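Local coordinates for putative amino acid binding protein (Streptococcus mutans, PDB 4C0R), which binds glutathione outside the cell and probably hands it to the cystine ABC importer TcyBC for uptake, at residues T6-G11 with D61-G66; N14-E19 with G26-V31; N78-S83 with Y193-Q198. One frame throughout, in Å; residues are numbered along the deposited sequence.

Overall arrangement
All three contacts belong to the lobe that holds strands 3-9, 42-48, 65-71 and 191-196 of this family 3 solute-binding protein. Along the chain, interaction 2 is nested inside the loop closed by interaction 1, and interaction 3 follows both. Interactions 1 and 3, about 11 Å apart between centres, share a sheet in which strands 3-9, 65-71, 191-196 and 81-96 are successive neighbours. Interaction 2, centre to centre about 14 Å from interaction 1 and 18 Å from interaction 3, sets helix 27-36 against residues 14-19; T9 and S17 link it to interaction 1. V10, in the loop just after strand 3-9, touches the bound oxidized glutathione, so this strand leads into the ligand pocket.

Interaction 1: T6-G11 with D61-G66; sequences TLATVG and DKYQIG. With CD (cadmium ion), chain U.
The methyl of A8 sits over one face of the Y63 ring, with A8 CB 3.6 Å from the ring centroid and only 19° off its normal, a CH-pi contact. The aliphatic part of K62 leans on the opposite face, its CG towards the rim. T6 approaches the same ring obliquely: its CG2, anti to the backbone N, ends 3.7 Å from Y63 CD1. The phenolic OH of Y63 reaches past the contact to bond T49 OG1. On the other side of the sheet, L7 and I65 cross obliquely, with L7 CG 4.1 Å from I65 CB, and helix 27-36 packs against both. L7 with I65 and A8 with G66 pair in parallel, making strands 3-9 and 65-71 neighbours; helix 51-59 leads from strand 42-48 into 65-71, in the alternating beta/alpha build of the periplasmic-binding-protein fold. A8 N donates a nearly straight bond of 2.8 Å to I65 O. T6 O takes two donors in its carbonyl plane, Q64 N at 3.0 Å and I65 N at 3.2 Å. Where the strand pairing begins, the Q64 side chain stands in for a backbone acceptor: bent at chi2 (65°), it brings OE1 to within 2.8 Å of T6 N, with an N-H...O angle of 175°. A water donates to the same OE1 and also bonds T6 OG1, tying the two polar ends together. D61 closes helix 51-59 at positive phi in a Schellman motif, and its OD1 binds a cadmium ion at 2.7 Å, a site completed by D199.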
loop_
_atom_site.group_PDB
_atom_site.type_symbol
_atom_site.label_atom_id
_atom_site.label_comp_id
_atom_site.label_asym_id
_atom_site.label_seq_id
_atom_site.Cartn_x
_atom_site.Cartn_y
_atom_site.Cartn_z
ATOM N N THR A 6 -9.827 -10.059 13.340
ATOM C CA THR A 6 -9.549 -10.390 11.944
ATOM C C THR A 6 -8.907 -9.200 11.226
ATOM O O THR A 6 -9.425 -8.094 11.217
ATOM C CB THR A 6 -10.800 -10.824 11.206
ATOM O OG1 THR A 6 -11.327 -11.990 11.878
ATOM C CG2 THR A 6 -10.503 -11.203 9.780
ATOM N N LEU A 7 -7.703 -9.452 10.730
ATOM C CA LEU A 7 -6.966 -8.508 9.868
ATOM C C LEU A 7 -7.270 -8.846 8.415
ATOM O O LEU A 7 -7.054 -9.977 7.967
ATOM C CB LEU A 7 -5.466 -8.608 10.197
ATOM C CG LEU A 7 -4.582 -7.662 9.379
ATOM C CD1 LEU A 7 -3.260 -7.445 10.113
ATOM C CD2 LEU A 7 -4.283 -8.143 7.971
ATOM N N ALA A 8 -7.820 -7.866 7.707
ATOM C CA ALA A 8 -8.153 -8.032 6.281
ATOM C C ALA A 8 -7.094 -7.417 5.379
ATOM O O ALA A 8 -6.574 -6.337 5.654
ATOM C CB ALA A 8 -9.508 -7.423 5.977
ATOM N N THR A 9 -6.736 -8.168 4.316
ATOM C CA THR A 9 -5.744 -7.730 3.384
ATOM C C THR A 9 -6.113 -8.175 1.999
ATOM O O THR A 9 -6.928 -9.065 1.876
ATOM C CB THR A 9 -4.362 -8.268 3.805
ATOM O OG1 THR A 9 -3.339 -7.670 3.031
ATOM C CG2 THR A 9 -4.298 -9.772 3.655
ATOM N N VAL A 10 -5.500 -7.610 0.962
ATOM C CA VAL A 10 -5.776 -8.093 -0.396
ATOM C C VAL A 10 -4.790 -9.201 -0.746
ATOM O O VAL A 10 -5.158 -10.190 -1.399
ATOM C CB VAL A 10 -5.701 -6.980 -1.443
ATOM C CG1 VAL A 10 -6.182 -7.495 -2.770
ATOM C CG2 VAL A 10 -6.564 -5.762 -1.025
ATOM N N GLY A 11 -3.523 -9.075 -0.363
ATOM C CA GLY A 11 -2.578 -10.138 -0.597
ATOM C C GLY A 11 -2.096 -10.228 -2.037
ATOM O O GLY A 11 -1.532 -11.276 -2.440
ATOM N N ASP A 61 -17.763 -3.935 11.182
ATOM C CA ASP A 61 -17.028 -4.718 12.163
ATOM C C ASP A 61 -16.934 -6.229 11.931
ATOM O O ASP A 61 -16.639 -6.973 12.864
ATOM C CB ASP A 61 -17.475 -4.422 13.605
ATOM C CG ASP A 61 -16.499 -3.484 14.300
ATOM O OD1 ASP A 61 -15.374 -3.965 14.787
ATOM O OD2 ASP A 61 -16.844 -2.285 14.277
ATOM N N LYS A 62 -17.093 -6.659 10.679
ATOM C CA LYS A 62 -16.700 -7.972 10.237
ATOM C C LYS A 62 -15.183 -8.075 10.382
ATOM O O LYS A 62 -14.673 -9.103 10.739
ATOM C CB LYS A 62 -17.061 -8.204 8.772
ATOM C CG LYS A 62 -16.581 -9.525 8.188
ATOM C CD LYS A 62 -17.061 -9.667 6.734
ATOM C CE LYS A 62 -16.773 -11.043 6.124
ATOM N NZ LYS A 62 -17.509 -11.216 4.841
ATOM N N TYR A 63 -14.473 -6.998 10.051
ATOM C CA TYR A 63 -13.025 -6.991 10.207
ATOM C C TYR A 63 -12.655 -5.926 11.225
ATOM O O TYR A 63 -13.369 -4.941 11.368
ATOM C CB TYR A 63 -12.308 -6.644 8.860
ATOM C CG TYR A 63 -12.629 -7.557 7.715
ATOM C CD1 TYR A 63 -12.649 -8.926 7.875
ATOM C CD2 TYR A 63 -12.923 -7.031 6.469
ATOM C CE1 TYR A 63 -12.967 -9.767 6.823
ATOM C CE2 TYR A 63 -13.227 -7.886 5.407
ATOM C CZ TYR A 63 -13.247 -9.234 5.610
ATOM O OH TYR A 63 -13.542 -10.082 4.535
ATOM N N GLN A 64 -11.530 -6.100 11.930
ATOM C CA GLN A 64 -11.044 -5.135 12.918
ATOM C C GLN A 64 -9.820 -4.339 12.471
ATOM O O GLN A 64 -9.647 -3.219 12.907
ATOM C CB GLN A 64 -10.733 -5.809 14.253
ATOM C CG GLN A 64 -11.972 -6.330 14.977
ATOM C CD GLN A 64 -12.680 -7.457 14.248
ATOM O OE1 GLN A 64 -12.090 -8.504 13.948
ATOM N NE2 GLN A 64 -13.952 -7.246 13.953
ATOM N N ILE A 65 -8.976 -4.943 11.610
ATOM C CA ILE A 65 -7.753 -4.286 11.150
ATOM C C ILE A 65 -7.717 -4.437 9.646
ATOM O O ILE A 65 -8.127 -5.476 9.108
ATOM C CB ILE A 65 -6.463 -4.939 11.722
ATOM C CG1 ILE A 65 -6.575 -5.133 13.226
ATOM C CG2 ILE A 65 -5.288 -4.071 11.371
ATOM C CD1 ILE A 65 -5.364 -5.799 13.815
ATOM N N GLY A 66 -7.229 -3.422 8.948
ATOM C CA GLY A 66 -6.958 -3.483 7.526
ATOM C C GLY A 66 -5.482 -3.189 7.311
ATOM O O GLY A 66 -4.911 -2.319 7.968
HETATM CD CD CD U . -16.859 -3.934 17.032
HETATM O O HOH W 1 -13.071 -11.098 13.993
#

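Interaction 2: N14-E19 with G26-V31; sequences NPFSYE and GYDIEV
Two carbonyls of the 14-19 segment accept the first amides of helix 27-36. P15 O receives Y27 N at 3.0 Å, in the plane of its carbonyl. F16 O receives D28 N at 2.9 Å on a lone pair, although the N-H...O angle of 139° leaves this bond bent. Both donors lie in the first turn, where no preceding helical carbonyl is available to them, so the loop supplies what the helix cannot. G26 occupies the N-cap position with phi 106°, and its O accepts E30 N to start the helical series. G26 CA, without a side chain, lies 3.2 Å from P15 O and also against F16 O, which lets loop and helix come this close. F16 and S17 together face T13 in a classic beta bulge between strands 12-13 and 17-20 of a three-stranded antiparallel sheet, whose last strand, 23-25, leads into the helix; a cis peptide precedes P15. The D28 carboxylate meets the F16 ring at its edge, OD1 3.7 Å from F16 CD2, while D28 OD2 accepts from N69 N in strand 65-71. F16 runs alongside Y27, ring planes 81° apart, with F16 CE2 3.9 Å from Y27 CD2; V31 CG2 sits over the centre of one Y27 face. The buried hydroxyls also find partners: Y27 OH bonds T86 O, and S17 OG pairs with T9 OG1 of strand 3-9.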
loop_
_atom_site.group_PDB
_atom_site.type_symbol
_atom_site.label_atom_id
_atom_site.label_comp_id
_atom_site.label_asym_id
_atom_site.label_seq_id
_atom_site.Cartn_x
_atom_site.Cartn_y
_atom_site.Cartn_z
ATOM N N ASN A 14 2.921 -7.301 -3.556
ATOM C CA ASN A 14 4.266 -7.653 -3.123
ATOM C C ASN A 14 5.088 -6.377 -3.042
ATOM O O ASN A 14 5.031 -5.587 -3.959
ATOM C CB ASN A 14 4.809 -8.624 -4.174
ATOM C CG ASN A 14 6.213 -9.075 -3.985
ATOM O OD1 ASN A 14 6.881 -8.891 -2.982
ATOM N ND2 ASN A 14 6.720 -9.690 -5.060
ATOM N N PRO A 15 5.850 -6.152 -1.954
ATOM C CA PRO A 15 6.165 -7.025 -0.823
ATOM C C PRO A 15 5.446 -6.701 0.473
ATOM O O PRO A 15 5.829 -7.170 1.516
ATOM C CB PRO A 15 7.633 -6.777 -0.629
ATOM C CG PRO A 15 7.756 -5.305 -0.904
ATOM C CD PRO A 15 6.802 -5.013 -2.024
ATOM N N PHE A 16 4.358 -5.932 0.405
ATOM C CA PHE A 16 3.606 -5.586 1.601
ATOM C C PHE A 16 2.686 -6.693 2.049
ATOM O O PHE A 16 2.551 -6.978 3.225
ATOM C CB PHE A 16 2.828 -4.240 1.438
ATOM C CG PHE A 16 3.724 -3.042 1.655
ATOM C CD1 PHE A 16 4.546 -2.570 0.613
ATOM C CD2 PHE A 16 3.815 -2.429 2.884
ATOM C CE1 PHE A 16 5.385 -1.559 0.844
ATOM C CE2 PHE A 16 4.676 -1.414 3.095
ATOM C CZ PHE A 16 5.457 -0.983 2.099
ATOM N N SER A 17 2.061 -7.315 1.067
ATOM C CA SER A 17 1.046 -8.320 1.341
ATOM C C SER A 17 0.926 -9.233 0.123
ATOM O O SER A 17 0.544 -8.786 -0.958
ATOM C CB SER A 17 -0.291 -7.723 1.727
ATOM O OG SER A 17 -1.244 -8.790 1.947
ATOM N N TYR A 18 1.305 -10.486 0.289
ATOM C CA TYR A 18 1.363 -11.443 -0.853
ATOM C C TYR A 18 1.433 -12.872 -0.313
ATOM O O TYR A 18 1.670 -13.098 0.842
ATOM C CB TYR A 18 2.562 -11.178 -1.786
ATOM C CG TYR A 18 3.943 -11.383 -1.206
ATOM C CD1 TYR A 18 4.562 -10.385 -0.433
ATOM C CD2 TYR A 18 4.642 -12.544 -1.428
ATOM C CE1 TYR A 18 5.782 -10.575 0.117
ATOM C CE2 TYR A 18 5.919 -12.721 -0.881
ATOM C CZ TYR A 18 6.469 -11.725 -0.120
ATOM O OH TYR A 18 7.735 -11.857 0.425
ATOM N N GLU A 19 1.219 -13.854 -1.188
ATOM C CA GLU A 19 1.397 -15.227 -0.779
ATOM C C GLU A 19 2.689 -15.827 -1.285
ATOM O O GLU A 19 3.124 -15.572 -2.399
ATOM C CB GLU A 19 0.220 -16.085 -1.246
ATOM C CG GLU A 19 -1.042 -15.805 -0.506
ATOM C CD GLU A 19 -2.189 -16.732 -0.929
ATOM O OE1 GLU A 19 -1.995 -17.469 -1.910
ATOM O OE2 GLU A 19 -3.245 -16.647 -0.299
ATOM N N GLY A 26 4.650 -10.936 3.815
ATOM C CA GLY A 26 4.904 -9.571 3.414
ATOM C C GLY A 26 4.953 -8.653 4.648
ATOM O O GLY A 26 4.571 -9.020 5.747
ATOM N N TYR A 27 5.446 -7.449 4.450
ATOM C CA TYR A 27 5.730 -6.549 5.547
ATOM C C TYR A 27 4.482 -6.322 6.398
ATOM O O TYR A 27 4.583 -6.341 7.608
ATOM C CB TYR A 27 6.255 -5.226 4.988
ATOM C CG TYR A 27 6.716 -4.238 6.060
ATOM C CD1 TYR A 27 7.893 -4.436 6.804
ATOM C CD2 TYR A 27 5.986 -3.100 6.331
ATOM C CE1 TYR A 27 8.321 -3.493 7.742
ATOM C CE2 TYR A 27 6.376 -2.183 7.274
ATOM C CZ TYR A 27 7.541 -2.378 8.005
ATOM O OH TYR A 27 7.993 -1.457 8.915
ATOM N N ASP A 28 3.352 -5.958 5.804
ATOM C CA ASP A 28 2.197 -5.644 6.647
ATOM C C ASP A 28 1.858 -6.850 7.560
ATOM O O ASP A 28 1.507 -6.704 8.743
ATOM C CB ASP A 28 0.967 -5.323 5.815
ATOM C CG ASP A 28 0.998 -3.981 5.135
ATOM O OD1 ASP A 28 1.511 -3.023 5.745
ATOM O OD2 ASP A 28 0.531 -3.903 3.992
ATOM N N ILE A 29 1.905 -8.038 6.968
ATOM C CA ILE A 29 1.523 -9.247 7.660
ATOM C C ILE A 29 2.508 -9.617 8.732
ATOM O O ILE A 29 2.120 -9.979 9.870
ATOM C CB ILE A 29 1.357 -10.411 6.644
ATOM C CG1 ILE A 29 0.332 -10.066 5.558
ATOM C CG2 ILE A 29 0.943 -11.661 7.399
ATOM C CD1 ILE A 29 -1.024 -9.683 6.067
ATOM N N GLU A 30 3.793 -9.537 8.406
ATOM C CA GLU A 30 4.805 -9.955 9.338
ATOM C C GLU A 30 4.970 -8.922 10.466
ATOM O O GLU A 30 5.278 -9.292 11.626
ATOM C CB GLU A 30 6.106 -10.216 8.595
ATOM C CG GLU A 30 5.990 -11.298 7.572
ATOM C CD GLU A 30 5.712 -12.706 8.128
ATOM O OE1 GLU A 30 5.790 -12.952 9.347
ATOM O OE2 GLU A 30 5.403 -13.614 7.324
ATOM N N VAL A 31 4.774 -7.634 10.169
ATOM C CA VAL A 31 4.692 -6.651 11.231
ATOM C C VAL A 31 3.551 -6.915 12.178
ATOM O O VAL A 31 3.717 -6.893 13.386
ATOM C CB VAL A 31 4.677 -5.188 10.714
ATOM C CG1 VAL A 31 4.435 -4.226 11.862
ATOM C CG2 VAL A 31 6.035 -4.859 9.986
#

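Interaction 3: N78-S83 with Y193-Q198; sequences NKYLYS and YFIFAQ
One face of the Y82 ring carries I195 CG2, 3.6 Å from the ring centroid and 12° off the normal, while its edge is turned to Y193. That pair is a T-shaped (edge-to-face) stack: the planes stand 85° apart, and Y82 CD2 comes within 3.4 Å of Y193 CG. S83 O lies at the edge of the Y193 ring. The F196 ring presents its own edge to the 78-83 backbone, with S83 N in its plane, and K79 CB lies over the centre of one face of the Y80 ring. Y82 OH is held beyond the contact by S71 O, and Y80 OH by D59. L81 and F196 form an antiparallel hydrogen-bonded pair, L81 N giving 2.9 Å to F196 O and F196 N giving 2.7 Å to L81 O. The second donor stands above its carbonyl plane. Further along, S83 N makes an almost straight bond of 2.9 Å to F194 O. With OG between N and the carbonyl carbon (chi1 70°), S83 turns its hydroxyl back to accept F194 N at 3.0 Å. At the other end, two waters on Q198 NE2 bridge to the carbonyls of N78 and, weakly, Y80. The arrangement places strand 191-196, antiparallel to both neighbours, between 65-71 and 81-96, as is characteristic of a lobe of the type II periplasmic-binding-protein fold.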
loop_
_atom_site.group_PDB
_atom_site.type_symbol
_atom_site.label_atom_id
_atom_site.label_comp_id
_atom_site.label_asym_id
_atom_site.label_seq_id
_atom_site.Cartn_x
_atom_site.Cartn_y
_atom_site.Cartn_z
ATOM N N ASN A 78 -11.946 9.808 8.242
ATOM C CA ASN A 78 -13.327 10.124 8.658
ATOM C C ASN A 78 -14.068 8.887 9.129
ATOM O O ASN A 78 -15.073 8.980 9.816
ATOM C CB ASN A 78 -14.116 10.721 7.517
ATOM C CG ASN A 78 -13.719 12.124 7.208
ATOM O OD1 ASN A 78 -13.151 12.815 8.035
ATOM N ND2 ASN A 78 -14.016 12.562 5.992
ATOM N N LYS A 79 -13.609 7.706 8.738
ATOM C CA LYS A 79 -14.334 6.466 8.975
ATOM C C LYS A 79 -13.561 5.420 9.794
ATOM O O LYS A 79 -14.160 4.537 10.399
ATOM C CB LYS A 79 -14.713 5.788 7.664
ATOM C CG LYS A 79 -15.725 6.511 6.830
ATOM C CD LYS A 79 -16.010 5.653 5.595
ATOM C CE LYS A 79 -16.523 6.427 4.425
ATOM N NZ LYS A 79 -16.508 5.510 3.238
ATOM N N TYR A 80 -12.230 5.493 9.749
ATOM C CA TYR A 80 -11.380 4.448 10.342
ATOM C C TYR A 80 -10.348 5.040 11.252
ATOM O O TYR A 80 -9.903 6.154 11.018
ATOM C CB TYR A 80 -10.642 3.647 9.245
ATOM C CG TYR A 80 -11.624 3.213 8.160
ATOM C CD1 TYR A 80 -12.650 2.305 8.445
ATOM C CD2 TYR A 80 -11.576 3.746 6.886
ATOM C CE1 TYR A 80 -13.581 1.968 7.472
ATOM C CE2 TYR A 80 -12.529 3.405 5.910
ATOM C CZ TYR A 80 -13.502 2.525 6.211
ATOM O OH TYR A 80 -14.430 2.201 5.229
ATOM N N LEU A 81 -9.910 4.272 12.260
ATOM C CA LEU A 81 -8.740 4.662 13.049
ATOM C C LEU A 81 -7.444 4.274 12.292
ATOM O O LEU A 81 -7.409 3.279 11.542
ATOM C CB LEU A 81 -8.696 3.924 14.370
ATOM C CG LEU A 81 -9.964 4.010 15.218
ATOM C CD1 LEU A 81 -9.845 3.223 16.491
ATOM C CD2 LEU A 81 -10.279 5.442 15.438
ATOM N N TYR A 82 -6.419 5.106 12.460
ATOM C CA TYR A 82 -5.074 4.867 11.908
ATOM C C TYR A 82 -4.072 4.512 13.028
ATOM O O TYR A 82 -4.046 5.129 14.111
ATOM C CB TYR A 82 -4.595 6.078 11.158
ATOM C CG TYR A 82 -5.044 6.105 9.746
ATOM C CD1 TYR A 82 -6.322 6.472 9.378
ATOM C CD2 TYR A 82 -4.143 5.778 8.731
ATOM C CE1 TYR A 82 -6.731 6.476 8.063
ATOM C CE2 TYR A 82 -4.541 5.760 7.410
ATOM C CZ TYR A 82 -5.827 6.132 7.079
ATOM O OH TYR A 82 -6.171 6.131 5.754
ATOM N N SER A 83 -3.210 3.554 12.776
ATOM C CA SER A 83 -2.061 3.349 13.632
ATOM C C SER A 83 -1.005 4.436 13.381
ATOM O O SER A 83 -1.154 5.265 12.489
ATOM C CB SER A 83 -1.421 1.999 13.340
ATOM O OG SER A 83 -0.794 1.997 12.082
ATOM N N TYR A 193 0.139 2.584 6.785
ATOM C CA TYR A 193 -0.391 2.410 8.135
ATOM C C TYR A 193 -1.263 1.191 8.233
ATOM O O TYR A 193 -1.774 0.750 7.186
ATOM C CB TYR A 193 -1.395 3.549 8.400
ATOM C CG TYR A 193 -0.838 4.941 8.338
ATOM C CD1 TYR A 193 -0.718 5.642 7.131
ATOM C CD2 TYR A 193 -0.424 5.550 9.491
ATOM C CE1 TYR A 193 -0.198 6.946 7.095
ATOM C CE2 TYR A 193 0.131 6.827 9.470
ATOM C CZ TYR A 193 0.207 7.532 8.295
ATOM O OH TYR A 193 0.736 8.810 8.308
ATOM N N PHE A 194 -1.514 0.727 9.436
ATOM C CA PHE A 194 -2.665 -0.129 9.709
ATOM C C PHE A 194 -3.866 0.764 9.915
ATOM O O PHE A 194 -3.740 1.866 10.460
ATOM C CB PHE A 194 -2.472 -0.931 10.981
ATOM C CG PHE A 194 -1.368 -1.961 10.887
ATOM C CD1 PHE A 194 -1.517 -3.081 10.080
ATOM C CD2 PHE A 194 -0.188 -1.807 11.602
ATOM C CE1 PHE A 194 -0.512 -4.033 10.000
ATOM C CE2 PHE A 194 0.821 -2.785 11.523
ATOM C CZ PHE A 194 0.641 -3.877 10.736
ATOM N N ILE A 195 -5.051 0.299 9.520
ATOM C CA ILE A 195 -6.265 0.973 9.874
ATOM C C ILE A 195 -7.164 0.049 10.684
ATOM O O ILE A 195 -6.988 -1.161 10.686
ATOM C CB ILE A 195 -7.027 1.517 8.652
ATOM C CG1 ILE A 195 -7.387 0.398 7.672
ATOM C CG2 ILE A 195 -6.278 2.641 7.955
ATOM C CD1 ILE A 195 -8.295 0.885 6.511
ATOM N N PHE A 196 -8.110 0.651 11.411
ATOM C CA PHE A 196 -8.956 -0.144 12.288
ATOM C C PHE A 196 -10.404 0.300 12.180
ATOM O O PHE A 196 -10.694 1.463 11.901
ATOM C CB PHE A 196 -8.582 -0.005 13.772
ATOM C CG PHE A 196 -7.127 -0.242 14.058
ATOM C CD1 PHE A 196 -6.201 0.756 13.870
ATOM C CD2 PHE A 196 -6.709 -1.452 14.533
ATOM C CE1 PHE A 196 -4.844 0.552 14.145
ATOM C CE2 PHE A 196 -5.367 -1.677 14.801
ATOM C CZ PHE A 196 -4.429 -0.658 14.609
ATOM N N ALA A 197 -11.285 -0.622 12.517
ATOM C CA ALA A 197 -12.702 -0.285 12.670
ATOM C C ALA A 197 -12.775 0.778 13.753
ATOM O O ALA A 197 -11.966 0.832 14.685
ATOM C CB ALA A 197 -13.498 -1.544 13.020
ATOM N N GLN A 198 -13.745 1.689 13.601
ATOM C CA GLN A 198 -13.738 2.884 14.410
ATOM C C GLN A 198 -13.931 2.636 15.899
ATOM O O GLN A 198 -13.452 3.440 16.729
ATOM C CB GLN A 198 -14.785 3.866 13.842
ATOM C CG GLN A 198 -14.464 5.291 14.190
ATOM C CD GLN A 198 -15.399 6.255 13.499
ATOM O OE1 GLN A 198 -16.602 5.991 13.380
ATOM N NE2 GLN A 198 -14.865 7.384 13.070
HETATM O O HOH W 2 -15.532 10.010 12.243
HETATM O O HOH W 3 -12.276 7.661 12.611
#